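Local coordinates for FAD-dependent pyridine nucleotide-disulphide oxidoreductase (Desulfovibrio vulgaris, PDB 3IWA), which probably uses FAD to pass electrons from NADH or NADPH to a disulphide or related acceptor, as other flavoproteins of its family do, at residues A[30-35]-A[110-115]; A[87-92]-A[97-102]; A[117-122]-A[274-279]; A[258-263]-A[268-273]. One frame throughout, in Å; residues are numbered along the deposited sequence.

Contact 1 (A[30-35]-A[110-115]); sequences HVTMID and RTLKYD
T32 and L112 face each other from two different sheets, their CA atoms 8.7 Å apart, with no hydrogen bond joining segments 30-35 and 110-115, so side chains alone bridge the gap. The bridge is a single leucine branch. The CD1 methyl of L112 touches two residues of the facing strand and meets each of them tip to tip: I34 CD1 lies 3.6 Å from L112 CD1, and T32 CG2 stands 4.0 Å from L112 CD1. In T32 the methyl is anti to the backbone N (chi1 -54°, measured to OG1); CG2 is thereby presented to the leucine, while OG1 is left to hydrogen bond with H5 NE2 and E82 OE2. One threonine thus gives an apolar methyl to one sheet and a buried hydroxyl to its own. Strand 30-34 closes the beta-alpha-beta unit of the Rossmann-type domain that in this family probably binds FAD: it follows strand 5-9 and helix 14-25 and lies beside strand 5-9 in a parallel sheet. V31 and M33 pack on that helix, whereas T32 and I34 turn to the opposite side, where the antiparallel meander ending in strand 109-113 lies. I101 of the middle meander strand touches both I34 and L112 and extends the apolar layer. The guanidinium of R110 lays one face over L112 CD2, which sits off-centre toward its edge. Its NH2 forms a salt bridge with E82 OE1, and R110 probably offsets part of the charge of E82, whose OE2 also accepts bonds from T32 OG1 and H30 NE2.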
loop_
_atom_site.group_PDB
_atom_site.type_symbol
_atom_site.label_atom_id
_atom_site.label_comp_id
_atom_site.label_asym_id
_atom_site.label_seq_id
_atom_site.Cartn_x
_atom_site.Cartn_y
_atom_site.Cartn_z
ATOM N N HIS A 30 9.524 -34.297 -16.663
ATOM C CA HIS A 30 10.791 -33.876 -17.248
ATOM C C HIS A 30 10.608 -32.512 -17.894
ATOM O O HIS A 30 9.551 -32.211 -18.455
ATOM C CB HIS A 30 11.271 -34.892 -18.289
ATOM C CG HIS A 30 12.577 -34.536 -18.942
ATOM N ND1 HIS A 30 13.801 -34.866 -18.394
ATOM C CD2 HIS A 30 12.850 -33.895 -20.105
ATOM C CE1 HIS A 30 14.768 -34.440 -19.187
ATOM N NE2 HIS A 30 14.218 -33.844 -20.230
ATOM N N VAL A 31 11.641 -31.688 -17.799
ATOM C CA VAL A 31 11.640 -30.377 -18.397
ATOM C C VAL A 31 12.926 -30.190 -19.173
ATOM O O VAL A 31 14.011 -30.535 -18.689
ATOM C CB VAL A 31 11.554 -29.245 -17.363
ATOM C CG1 VAL A 31 11.747 -27.872 -18.046
ATOM C CG2 VAL A 31 10.254 -29.321 -16.622
ATOM N N THR A 32 12.784 -29.643 -20.382
ATOM C CA THR A 32 13.922 -29.199 -21.163
ATOM C C THR A 32 13.752 -27.696 -21.399
ATOM O O THR A 32 12.703 -27.241 -21.837
ATOM C CB THR A 32 14.002 -29.979 -22.511
ATOM O OG1 THR A 32 14.003 -31.395 -22.256
ATOM C CG2 THR A 32 15.235 -29.583 -23.296
ATOM N N MET A 33 14.799 -26.947 -21.109
ATOM C CA MET A 33 14.829 -25.509 -21.273
ATOM C C MET A 33 15.840 -25.186 -22.356
ATOM O O MET A 33 16.944 -25.711 -22.337
ATOM C CB MET A 33 15.288 -24.838 -19.983
ATOM C CG MET A 33 14.307 -24.899 -18.830
ATOM S SD MET A 33 14.591 -23.567 -17.636
ATOM C CE MET A 33 14.353 -22.128 -18.609
ATOM N N ILE A 34 15.462 -24.312 -23.278
ATOM C CA ILE A 34 16.287 -23.908 -24.383
ATOM C C ILE A 34 16.503 -22.431 -24.185
ATOM O O ILE A 34 15.556 -21.703 -23.884
ATOM C CB ILE A 34 15.535 -24.100 -25.695
ATOM C CG1 ILE A 34 15.332 -25.590 -25.985
ATOM C CG2 ILE A 34 16.265 -23.436 -26.822
ATOM C CD1 ILE A 34 14.193 -25.861 -26.963
ATOM N N ASP A 35 17.728 -21.968 -24.345
ATOM C CA ASP A 35 17.984 -20.571 -24.110
ATOM C C ASP A 35 17.590 -19.639 -25.272
ATOM O O ASP A 35 17.571 -18.413 -25.097
ATOM C CB ASP A 35 19.441 -20.361 -23.733
ATOM C CG ASP A 35 20.386 -20.622 -24.872
ATOM O OD1 ASP A 35 19.987 -21.218 -25.898
ATOM O OD2 ASP A 35 21.546 -20.228 -24.719
ATOM N N ARG A 110 17.957 -31.178 -33.646
ATOM C CA ARG A 110 17.209 -32.153 -32.863
ATOM C C ARG A 110 15.733 -31.800 -32.817
ATOM O O ARG A 110 15.367 -30.636 -32.933
ATOM C CB ARG A 110 17.791 -32.209 -31.460
ATOM C CG ARG A 110 17.072 -33.147 -30.529
ATOM C CD ARG A 110 17.988 -33.577 -29.418
ATOM N NE ARG A 110 17.252 -33.915 -28.204
ATOM C CZ ARG A 110 17.573 -33.482 -26.985
ATOM N NH1 ARG A 110 18.628 -32.678 -26.794
ATOM N NH2 ARG A 110 16.836 -33.855 -25.946
ATOM N N THR A 111 14.899 -32.826 -32.664
ATOM C CA THR A 111 13.449 -32.675 -32.593
ATOM C C THR A 111 12.995 -33.124 -31.211
ATOM O O THR A 111 13.031 -34.319 -30.891
ATOM C CB THR A 111 12.738 -33.497 -33.679
ATOM O OG1 THR A 111 12.809 -32.797 -34.927
ATOM C CG2 THR A 111 11.279 -33.725 -33.341
ATOM N N LEU A 112 12.611 -32.151 -30.382
ATOM C CA LEU A 112 12.126 -32.423 -29.030
ATOM C C LEU A 112 10.643 -32.687 -29.118
ATOM O O LEU A 112 9.959 -32.060 -29.919
ATOM C CB LEU A 112 12.342 -31.207 -28.133
ATOM C CG LEU A 112 13.765 -30.708 -27.874
ATOM C CD1 LEU A 112 13.700 -29.435 -27.034
ATOM C CD2 LEU A 112 14.620 -31.792 -27.185
ATOM N N LYS A 113 10.141 -33.595 -28.289
ATOM C CA LYS A 113 8.701 -33.804 -28.179
ATOM C C LYS A 113 8.175 -33.238 -26.849
ATOM O O LYS A 113 8.880 -33.255 -25.820
ATOM C CB LYS A 113 8.340 -35.288 -28.341
ATOM C CG LYS A 113 7.110 -35.511 -29.247
ATOM C CD LYS A 113 5.810 -35.626 -28.456
ATOM C CE LYS A 113 4.599 -35.815 -29.368
ATOM N NZ LYS A 113 3.314 -35.840 -28.587
ATOM N N TYR A 114 6.947 -32.726 -26.869
ATOM C CA TYR A 114 6.423 -32.097 -25.678
ATOM C C TYR A 114 4.983 -32.463 -25.426
ATOM O O TYR A 114 4.226 -32.724 -26.354
ATOM C CB TYR A 114 6.602 -30.566 -25.733
ATOM C CG TYR A 114 5.720 -29.835 -26.724
ATOM C CD1 TYR A 114 4.407 -29.524 -26.423
ATOM C CD2 TYR A 114 6.217 -29.436 -27.953
ATOM C CE1 TYR A 114 3.604 -28.845 -27.334
ATOM C CE2 TYR A 114 5.440 -28.753 -28.852
ATOM C CZ TYR A 114 4.141 -28.458 -28.542
ATOM O OH TYR A 114 3.381 -27.782 -29.460
ATOM N N ASP A 115 4.640 -32.486 -24.142
ATOM C CA ASP A 115 3.248 -32.507 -23.693
ATOM C C ASP A 115 2.735 -31.081 -23.492
ATOM O O ASP A 115 1.577 -30.806 -23.758
ATOM C CB ASP A 115 3.142 -33.266 -22.373
ATOM C CG ASP A 115 3.574 -34.723 -22.511
ATOM O OD1 ASP A 115 2.690 -35.499 -22.906
ATOM O OD2 ASP A 115 4.767 -35.072 -22.225
#

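Contact 2 (A[87-92]-A[97-102]); sequences TRAHAI and HTVEIE
The imidazole of H90 has the carboxylate of E100 at its edge: E100 OE2 lies in the ring plane, 3.6 Å from H90 ND1. The carboxylate plane is turned 49° from that of the ring, and the two groups do not stack. The carboxylate of E102, on the same face as R88, is instead held in a salt bridge with R109. Backbone bonds fix the pairing of the strands: R88 N to E102 O at 3.0 Å and E102 N to R88 O at 2.8 Å, followed by H90 N to E100 O at 2.7 Å, which is almost straight (170°). This is a beta hairpin, the first two strands of a three-stranded antiparallel meander. Near the turn, H97 and T98 both face D93, the last residue of strand 87-93, and form a G1 bulge. The other face, bearing A89, I92, V99 and I101, is apolar. A89 CB touches V99 CG1 at 3.7 Å. The CG1 branch of I101 occupies the crowded position between backbone N and carbonyl carbon (chi1 68°), which carries I101 CD1 to within 4.0 Å of T87 CG2. L262 of helix 261-266 lies against A89 and I92, and L117 of the parallel sheet against I92 and V99.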
loop_
_atom_site.group_PDB
_atom_site.type_symbol
_atom_site.label_atom_id
_atom_site.label_comp_id
_atom_site.label_asym_id
_atom_site.label_seq_id
_atom_site.Cartn_x
_atom_site.Cartn_y
_atom_site.Cartn_z
ATOM N N THR A 87 21.284 -22.690 -28.031
ATOM C CA THR A 87 20.355 -23.534 -28.789
ATOM C C THR A 87 19.126 -22.729 -29.164
ATOM O O THR A 87 18.606 -21.992 -28.338
ATOM C CB THR A 87 19.895 -24.724 -27.936
ATOM O OG1 THR A 87 21.040 -25.383 -27.395
ATOM C CG2 THR A 87 19.106 -25.687 -28.730
ATOM N N ARG A 88 18.659 -22.892 -30.400
ATOM C CA ARG A 88 17.483 -22.174 -30.907
ATOM C C ARG A 88 16.357 -23.084 -31.318
ATOM O O ARG A 88 16.587 -24.067 -31.992
ATOM C CB ARG A 88 17.839 -21.372 -32.149
ATOM C CG ARG A 88 18.547 -20.101 -31.851
ATOM C CD ARG A 88 18.475 -19.111 -32.992
ATOM N NE ARG A 88 17.656 -17.944 -32.631
ATOM C CZ ARG A 88 16.543 -17.572 -33.258
ATOM N NH1 ARG A 88 16.084 -18.259 -34.303
ATOM N NH2 ARG A 88 15.894 -16.499 -32.839
ATOM N N ALA A 89 15.131 -22.730 -30.953
ATOM C CA ALA A 89 13.964 -23.391 -31.530
ATOM C C ALA A 89 13.795 -22.792 -32.911
ATOM O O ALA A 89 13.902 -21.580 -33.080
ATOM C CB ALA A 89 12.721 -23.171 -30.693
ATOM N N HIS A 90 13.571 -23.650 -33.898
ATOM C CA HIS A 90 13.463 -23.214 -35.293
ATOM C C HIS A 90 12.007 -23.166 -35.688
ATOM O O HIS A 90 11.598 -22.260 -36.401
ATOM C CB HIS A 90 14.268 -24.142 -36.221
ATOM C CG HIS A 90 13.901 -24.035 -37.671
ATOM N ND1 HIS A 90 13.140 -24.991 -38.313
ATOM C CD2 HIS A 90 14.197 -23.097 -38.605
ATOM C CE1 HIS A 90 12.963 -24.637 -39.572
ATOM N NE2 HIS A 90 13.595 -23.494 -39.778
ATOM N N ALA A 91 11.229 -24.124 -35.205
ATOM C CA ALA A 91 9.824 -24.205 -35.557
ATOM C C ALA A 91 9.070 -24.991 -34.517
ATOM O O ALA A 91 9.640 -25.849 -33.861
ATOM C CB ALA A 91 9.638 -24.881 -36.931
ATOM N N ILE A 92 7.783 -24.696 -34.396
ATOM C CA ILE A 92 6.893 -25.437 -33.535
ATOM C C ILE A 92 5.853 -26.136 -34.388
ATOM O O ILE A 92 5.205 -25.503 -35.200
ATOM C CB ILE A 92 6.189 -24.514 -32.526
ATOM C CG1 ILE A 92 7.219 -23.938 -31.554
ATOM C CG2 ILE A 92 5.097 -25.282 -31.743
ATOM C CD1 ILE A 92 6.673 -22.913 -30.651
ATOM N N HIS A 97 3.054 -31.821 -31.640
ATOM C CA HIS A 97 3.691 -31.520 -30.348
ATOM C C HIS A 97 5.211 -31.738 -30.397
ATOM O O HIS A 97 5.799 -32.478 -29.606
ATOM C CB HIS A 97 3.035 -32.331 -29.227
ATOM C CG HIS A 97 1.623 -31.918 -28.927
ATOM N ND1 HIS A 97 0.594 -32.052 -29.833
ATOM C CD2 HIS A 97 1.073 -31.367 -27.818
ATOM C CE1 HIS A 97 -0.528 -31.604 -29.297
ATOM N NE2 HIS A 97 -0.265 -31.178 -28.075
ATOM N N THR A 98 5.843 -31.067 -31.342
ATOM C CA THR A 98 7.282 -31.162 -31.529
ATOM C C THR A 98 7.880 -29.766 -31.726
ATOM O O THR A 98 7.236 -28.879 -32.270
ATOM C CB THR A 98 7.653 -32.040 -32.776
ATOM O OG1 THR A 98 7.258 -31.365 -33.969
ATOM C CG2 THR A 98 6.969 -33.417 -32.730
ATOM N N VAL A 99 9.113 -29.597 -31.263
ATOM C CA VAL A 99 9.898 -28.390 -31.503
ATOM C C VAL A 99 11.212 -28.831 -32.122
ATOM O O VAL A 99 11.928 -29.619 -31.507
ATOM C CB VAL A 99 10.284 -27.638 -30.203
ATOM C CG1 VAL A 99 10.934 -26.351 -30.563
ATOM C CG2 VAL A 99 9.095 -27.403 -29.300
ATOM N N GLU A 100 11.537 -28.321 -33.309
ATOM C CA GLU A 100 12.848 -28.575 -33.924
ATOM C C GLU A 100 13.845 -27.543 -33.391
ATOM O O GLU A 100 13.593 -26.342 -33.418
ATOM C CB GLU A 100 12.795 -28.510 -35.457
ATOM C CG GLU A 100 11.860 -29.524 -36.148
ATOM C CD GLU A 100 11.841 -29.356 -37.685
ATOM O OE1 GLU A 100 12.152 -30.332 -38.394
ATOM O OE2 GLU A 100 11.544 -28.249 -38.198
ATOM N N ILE A 101 14.972 -28.016 -32.897
ATOM C CA ILE A 101 15.962 -27.121 -32.324
ATOM C C ILE A 101 17.291 -27.283 -33.058
ATOM O O ILE A 101 17.545 -28.328 -33.681
ATOM C CB ILE A 101 16.113 -27.357 -30.804
ATOM C CG1 ILE A 101 16.746 -28.718 -30.501
ATOM C CG2 ILE A 101 14.727 -27.271 -30.121
ATOM C CD1 ILE A 101 16.917 -29.009 -29.009
ATOM N N GLU A 102 18.120 -26.243 -32.996
ATOM C CA GLU A 102 19.466 -26.310 -33.549
ATOM C C GLU A 102 20.477 -25.634 -32.627
ATOM O O GLU A 102 20.321 -24.489 -32.246
ATOM C CB GLU A 102 19.501 -25.748 -34.984
ATOM C CG GLU A 102 19.862 -24.290 -35.149
ATOM C CD GLU A 102 19.821 -23.849 -36.614
ATOM O OE1 GLU A 102 18.696 -23.820 -37.187
ATOM O OE2 GLU A 102 20.907 -23.523 -37.179
#

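Contact 3 (A[117-122]-A[274-279]); sequences LVLALG and GAIIVD
L119 and I276 face each other across 9.4 Å between their CA atoms, in segments that run in broadly opposite directions and share no hydrogen bond. Strand 116-119 belongs to the parallel sheet of the Rossmann-type domain that in this family probably binds FAD, between strands 5-9 and 289-291, and the short, weakly bonded strand at 276-277 starts a separate mixed sheet with 296-299. The contact therefore joins two layers of one domain, and the 151 residues between the segments include the second parallel sheet of the chain, which in this family carries the nicotinamide dinucleotide. I276 reaches across with its CD1 methyl, and two leucines receive it: L119 CD1 is 4.2 Å from I276 CD1, while L121 CD1 is 4.4 Å from the same methyl. The side chains of L119 and I276 cross at about a right angle. The two leucines lie two residues apart and turn their branches to the same side, whereas A120 turns away. The isoleucine is extended (chi2 170°), which places CD1 at the end of its reach. I276 also packs on A291, L270 and T284, and L119 on I9, I289 and L268, so the methyl contact is one part of a buried apolar layer. I276 CD1 touches both methyls, L119 CD1 and L121 CD1, which stand 4.7 Å from each other.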
loop_
_atom_site.group_PDB
_atom_site.type_symbol
_atom_site.label_atom_id
_atom_site.label_comp_id
_atom_site.label_asym_id
_atom_site.label_seq_id
_atom_site.Cartn_x
_atom_site.Cartn_y
_atom_site.Cartn_z
ATOM N N LEU A 117 4.238 -26.826 -23.751
ATOM C CA LEU A 117 5.304 -25.884 -24.111
ATOM C C LEU A 117 5.122 -24.530 -23.402
ATOM O O LEU A 117 4.006 -24.026 -23.251
ATOM C CB LEU A 117 5.284 -25.658 -25.621
ATOM C CG LEU A 117 6.378 -24.834 -26.313
ATOM C CD1 LEU A 117 7.810 -25.390 -26.098
ATOM C CD2 LEU A 117 6.052 -24.740 -27.804
ATOM N N VAL A 118 6.224 -23.937 -22.977
ATOM C CA VAL A 118 6.181 -22.579 -22.471
ATOM C C VAL A 118 7.043 -21.662 -23.344
ATOM O O VAL A 118 8.227 -21.902 -23.481
ATOM C CB VAL A 118 6.689 -22.476 -21.007
ATOM C CG1 VAL A 118 6.826 -20.957 -20.563
ATOM C CG2 VAL A 118 5.811 -23.267 -20.074
ATOM N N LEU A 119 6.428 -20.603 -23.872
ATOM C CA LEU A 119 7.106 -19.579 -24.624
ATOM C C LEU A 119 7.478 -18.372 -23.755
ATOM O O LEU A 119 6.645 -17.615 -23.330
ATOM C CB LEU A 119 6.249 -19.175 -25.819
ATOM C CG LEU A 119 5.831 -20.328 -26.765
ATOM C CD1 LEU A 119 4.996 -19.833 -27.908
ATOM C CD2 LEU A 119 7.064 -21.048 -27.301
ATOM N N ALA A 120 8.763 -18.236 -23.463
ATOM C CA ALA A 120 9.281 -17.105 -22.730
ATOM C C ALA A 120 10.236 -16.373 -23.645
ATOM O O ALA A 120 11.422 -16.344 -23.401
ATOM C CB ALA A 120 10.000 -17.584 -21.488
ATOM N N LEU A 121 9.699 -15.807 -24.708
ATOM C CA LEU A 121 10.504 -15.342 -25.804
ATOM C C LEU A 121 11.043 -13.948 -25.631
ATOM O O LEU A 121 11.872 -13.537 -26.424
ATOM C CB LEU A 121 9.709 -15.393 -27.114
ATOM C CG LEU A 121 9.063 -16.731 -27.444
ATOM C CD1 LEU A 121 8.295 -16.597 -28.720
ATOM C CD2 LEU A 121 10.089 -17.813 -27.541
ATOM N N GLY A 122 10.573 -13.201 -24.632
ATOM C CA GLY A 122 11.113 -11.861 -24.386
ATOM C C GLY A 122 10.776 -10.874 -25.500
ATOM O O GLY A 122 9.849 -11.079 -26.294
ATOM N N GLY A 274 2.045 -7.809 -32.496
ATOM C CA GLY A 274 2.763 -9.100 -32.463
ATOM C C GLY A 274 2.816 -9.782 -31.093
ATOM O O GLY A 274 3.518 -10.777 -30.925
ATOM N N ALA A 275 2.100 -9.240 -30.103
ATOM C CA ALA A 275 2.130 -9.813 -28.754
ATOM C C ALA A 275 1.249 -11.049 -28.752
ATOM O O ALA A 275 0.164 -11.028 -29.309
ATOM C CB ALA A 275 1.663 -8.801 -27.694
ATOM N N ILE A 276 1.739 -12.133 -28.159
ATOM C CA ILE A 276 0.972 -13.378 -28.031
ATOM C C ILE A 276 -0.241 -13.156 -27.111
ATOM O O ILE A 276 -0.108 -12.607 -26.010
ATOM C CB ILE A 276 1.848 -14.485 -27.470
ATOM C CG1 ILE A 276 2.975 -14.851 -28.450
ATOM C CG2 ILE A 276 1.030 -15.696 -27.129
ATOM C CD1 ILE A 276 4.011 -15.763 -27.855
ATOM N N ILE A 277 -1.421 -13.557 -27.580
ATOM C CA ILE A 277 -2.644 -13.368 -26.842
ATOM C C ILE A 277 -2.822 -14.574 -25.954
ATOM O O ILE A 277 -2.825 -15.698 -26.432
ATOM C CB ILE A 277 -3.844 -13.187 -27.779
ATOM C CG1 ILE A 277 -3.724 -11.878 -28.564
ATOM C CG2 ILE A 277 -5.202 -13.229 -27.004
ATOM C CD1 ILE A 277 -4.820 -11.744 -29.639
ATOM N N VAL A 278 -2.956 -14.332 -24.653
ATOM C CA VAL A 278 -3.189 -15.397 -23.677
ATOM C C VAL A 278 -4.442 -15.167 -22.833
ATOM O O VAL A 278 -4.854 -14.037 -22.586
ATOM C CB VAL A 278 -1.982 -15.553 -22.752
ATOM C CG1 VAL A 278 -0.757 -15.948 -23.579
ATOM C CG2 VAL A 278 -1.732 -14.270 -21.979
ATOM N N ASP A 279 -5.033 -16.258 -22.355
ATOM C CA ASP A 279 -6.113 -16.154 -21.395
ATOM C C ASP A 279 -5.535 -15.959 -19.986
ATOM O O ASP A 279 -4.306 -15.869 -19.814
ATOM C CB ASP A 279 -7.049 -17.369 -21.503
ATOM C CG ASP A 279 -6.464 -18.644 -20.930
ATOM O OD1 ASP A 279 -5.378 -18.627 -20.292
ATOM O OD2 ASP A 279 -7.121 -19.699 -21.145
#

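Contact 4 (A[258-263]-A[268-273]); sequences PNTQLA and LELDPR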
loop_
_atom_site.group_PDB
_atom_site.type_symbol
_atom_site.label_atom_id
_atom_site.label_comp_id
_atom_site.label_asym_id
_atom_site.label_seq_id
_atom_site.Cartn_x
_atom_site.Cartn_y
_atom_site.Cartn_z
ATOM N N PRO A 258 7.500 -7.417 -29.057
ATOM C CA PRO A 258 7.558 -8.809 -28.674
ATOM C C PRO A 258 8.371 -9.631 -29.678
ATOM O O PRO A 258 8.183 -9.495 -30.881
ATOM C CB PRO A 258 6.078 -9.236 -28.674
ATOM C CG PRO A 258 5.307 -8.007 -28.583
ATOM C CD PRO A 258 6.114 -6.970 -29.273
ATOM N N ASN A 259 9.263 -10.470 -29.161
ATOM C CA ASN A 259 10.126 -11.329 -29.978
ATOM C C ASN A 259 9.422 -12.634 -30.410
ATOM O O ASN A 259 9.862 -13.705 -30.057
ATOM C CB ASN A 259 11.396 -11.662 -29.173
ATOM C CG ASN A 259 12.495 -12.368 -30.026
ATOM O OD1 ASN A 259 12.444 -12.330 -31.240
ATOM N ND2 ASN A 259 13.490 -12.990 -29.365
ATOM N N THR A 260 8.359 -12.513 -31.201
ATOM C CA THR A 260 7.360 -13.587 -31.406
ATOM C C THR A 260 7.310 -14.288 -32.818
ATOM O O THR A 260 6.349 -15.007 -33.134
ATOM C CB THR A 260 5.948 -13.042 -31.054
ATOM O OG1 THR A 260 5.747 -11.839 -31.772
ATOM C CG2 THR A 260 5.839 -12.717 -29.570
ATOM N N GLN A 261 8.360 -14.142 -33.624
ATOM C CA GLN A 261 8.391 -14.806 -34.939
ATOM C C GLN A 261 8.029 -16.301 -34.877
ATOM O O GLN A 261 7.240 -16.782 -35.679
ATOM C CB GLN A 261 9.731 -14.639 -35.647
ATOM C CG GLN A 261 9.708 -15.124 -37.128
ATOM C CD GLN A 261 8.757 -14.297 -38.038
ATOM O OE1 GLN A 261 8.733 -13.070 -37.960
ATOM N NE2 GLN A 261 7.987 -14.979 -38.912
ATOM N N LEU A 262 8.587 -16.998 -33.903
ATOM C CA LEU A 262 8.313 -18.403 -33.638
ATOM C C LEU A 262 6.845 -18.687 -33.309
ATOM O O LEU A 262 6.306 -19.698 -33.706
ATOM C CB LEU A 262 9.227 -18.871 -32.503
ATOM C CG LEU A 262 9.328 -20.373 -32.248
ATOM C CD1 LEU A 262 10.178 -21.114 -33.310
ATOM C CD2 LEU A 262 9.893 -20.631 -30.855
ATOM N N ALA A 263 6.185 -17.807 -32.581
ATOM C CA ALA A 263 4.755 -17.967 -32.330
ATOM C C ALA A 263 3.973 -17.718 -33.601
ATOM O O ALA A 263 2.996 -18.422 -33.885
ATOM C CB ALA A 263 4.268 -16.999 -31.242
ATOM N N LEU A 268 0.012 -19.120 -33.824
ATOM C CA LEU A 268 -0.579 -18.684 -32.588
ATOM C C LEU A 268 -1.214 -17.299 -32.790
ATOM O O LEU A 268 -0.707 -16.456 -33.537
ATOM C CB LEU A 268 0.451 -18.699 -31.456
ATOM C CG LEU A 268 0.961 -20.076 -31.010
ATOM C CD1 LEU A 268 1.777 -19.919 -29.796
ATOM C CD2 LEU A 268 -0.147 -21.094 -30.747
ATOM N N GLU A 269 -2.342 -17.095 -32.130
ATOM C CA GLU A 269 -3.035 -15.808 -32.167
ATOM C C GLU A 269 -2.184 -14.727 -31.499
ATOM O O GLU A 269 -1.716 -14.872 -30.358
ATOM C CB GLU A 269 -4.455 -15.911 -31.530
ATOM C CG GLU A 269 -5.547 -16.528 -32.442
ATOM C CD GLU A 269 -5.772 -15.740 -33.736
ATOM O OE1 GLU A 269 -5.890 -14.485 -33.666
ATOM O OE2 GLU A 269 -5.832 -16.364 -34.825
ATOM N N LEU A 270 -1.951 -13.679 -32.270
ATOM C CA LEU A 270 -1.090 -12.581 -31.911
ATOM C C LEU A 270 -1.921 -11.322 -32.109
ATOM O O LEU A 270 -2.837 -11.321 -32.921
ATOM C CB LEU A 270 0.132 -12.503 -32.825
ATOM C CG LEU A 270 1.117 -13.659 -32.899
ATOM C CD1 LEU A 270 2.391 -13.203 -33.646
ATOM C CD2 LEU A 270 1.468 -14.237 -31.517
ATOM N N ASP A 271 -1.615 -10.273 -31.346
ATOM C CA ASP A 271 -2.259 -8.972 -31.524
ATOM C C ASP A 271 -1.530 -8.185 -32.621
ATOM O O ASP A 271 -0.486 -8.637 -33.106
ATOM C CB ASP A 271 -2.380 -8.228 -30.162
ATOM C CG ASP A 271 -1.128 -7.476 -29.739
ATOM O OD1 ASP A 271 -0.072 -7.528 -30.409
ATOM O OD2 ASP A 271 -1.210 -6.812 -28.682
ATOM N N PRO A 272 -2.081 -7.030 -33.054
ATOM C CA PRO A 272 -1.485 -6.182 -34.118
ATOM C C PRO A 272 -0.041 -5.770 -33.895
ATOM O O PRO A 272 0.685 -5.484 -34.848
ATOM C CB PRO A 272 -2.346 -4.922 -34.065
ATOM C CG PRO A 272 -3.694 -5.435 -33.700
ATOM C CD PRO A 272 -3.450 -6.584 -32.724
ATOM N N ARG A 273 0.341 -5.702 -32.632
ATOM C CA ARG A 273 1.694 -5.382 -32.182
ATOM C C ARG A 273 2.635 -6.625 -32.273
ATOM O O ARG A 273 3.854 -6.508 -32.148
ATOM C CB ARG A 273 1.548 -4.885 -30.730
ATOM C CG ARG A 273 2.695 -4.105 -30.091
ATOM C CD ARG A 273 2.667 -4.224 -28.513
ATOM N NE ARG A 273 1.476 -3.621 -27.874
ATOM C CZ ARG A 273 1.413 -2.387 -27.340
ATOM N NH1 ARG A 273 0.277 -1.969 -26.782
ATOM N NH2 ARG A 273 2.466 -1.564 -27.355
#
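A263 meets the returning chain with both its carbonyl and its methyl. L268 N donates to A263 O at 3.1 Å (N-H...O angle 162°), the N-H approaching 27° off the plane of the carbonyl, and A263 CB fits between two leucines, with L270 CD2 at 3.9 Å from it and L268 CD1 at 4.1 Å from it. The other branch of L270 is used as well: its CD1 lies 4.1 Å from T260 OG1, the two side chains running antiparallel alongside each other. Farther along, P258 CD rests 3.7 Å from R273 O, a contact of a ring carbon with a carbonyl. The bond from L268 N spans five residues back to A263, and it brings the chain sharply round as helix 261-266 ends. The helix and the loop after it, set between strands 256-258 and 276-277, thus pack back on themselves in the oxidoreductase region that probably forms the FAD-binding part. At the other end of the helix, T260 occupies the N-cap position, but its hydroxyl makes no capping bond. With chi1 at 52°, OG1 is held between the backbone N and the carbonyl carbon and hydrogen bonds to G274 O, linking the start of the helix to the chain just past R273. D271 OD1 accepts a bond from A275 N and a weak one from R273 N. Outside this shell, I276 packs against T260, A263 and L270, while E269 is joined to I277 by backbone bonding and its N meets S285 OG.

Overall arrangement
The four contacts form two close pairs within the Rossmann-type domain that probably binds FAD. Contacts 1 and 2, with centres about 8 Å apart, share the meander: R110 O and I101 N (2.6 Å) and L112 N and V99 O (2.9 Å) probably bond strand 98-103 to 109-113. Contacts 3 and 4, centres about 7 Å apart, meet through I276 and through G122 O with N259 N at 3.0 Å. The pairs are bridged by I92 CD1 of contact 2, 3.4 Å from L117 CD2 of contact 3, and by L262 CD1 of contact 4, 3.6 Å from H90 O. Contacts 1 and 4 lie about 21 Å apart, centre to centre. No flavin or nicotinamide is bound, so distances to the active site are undefined.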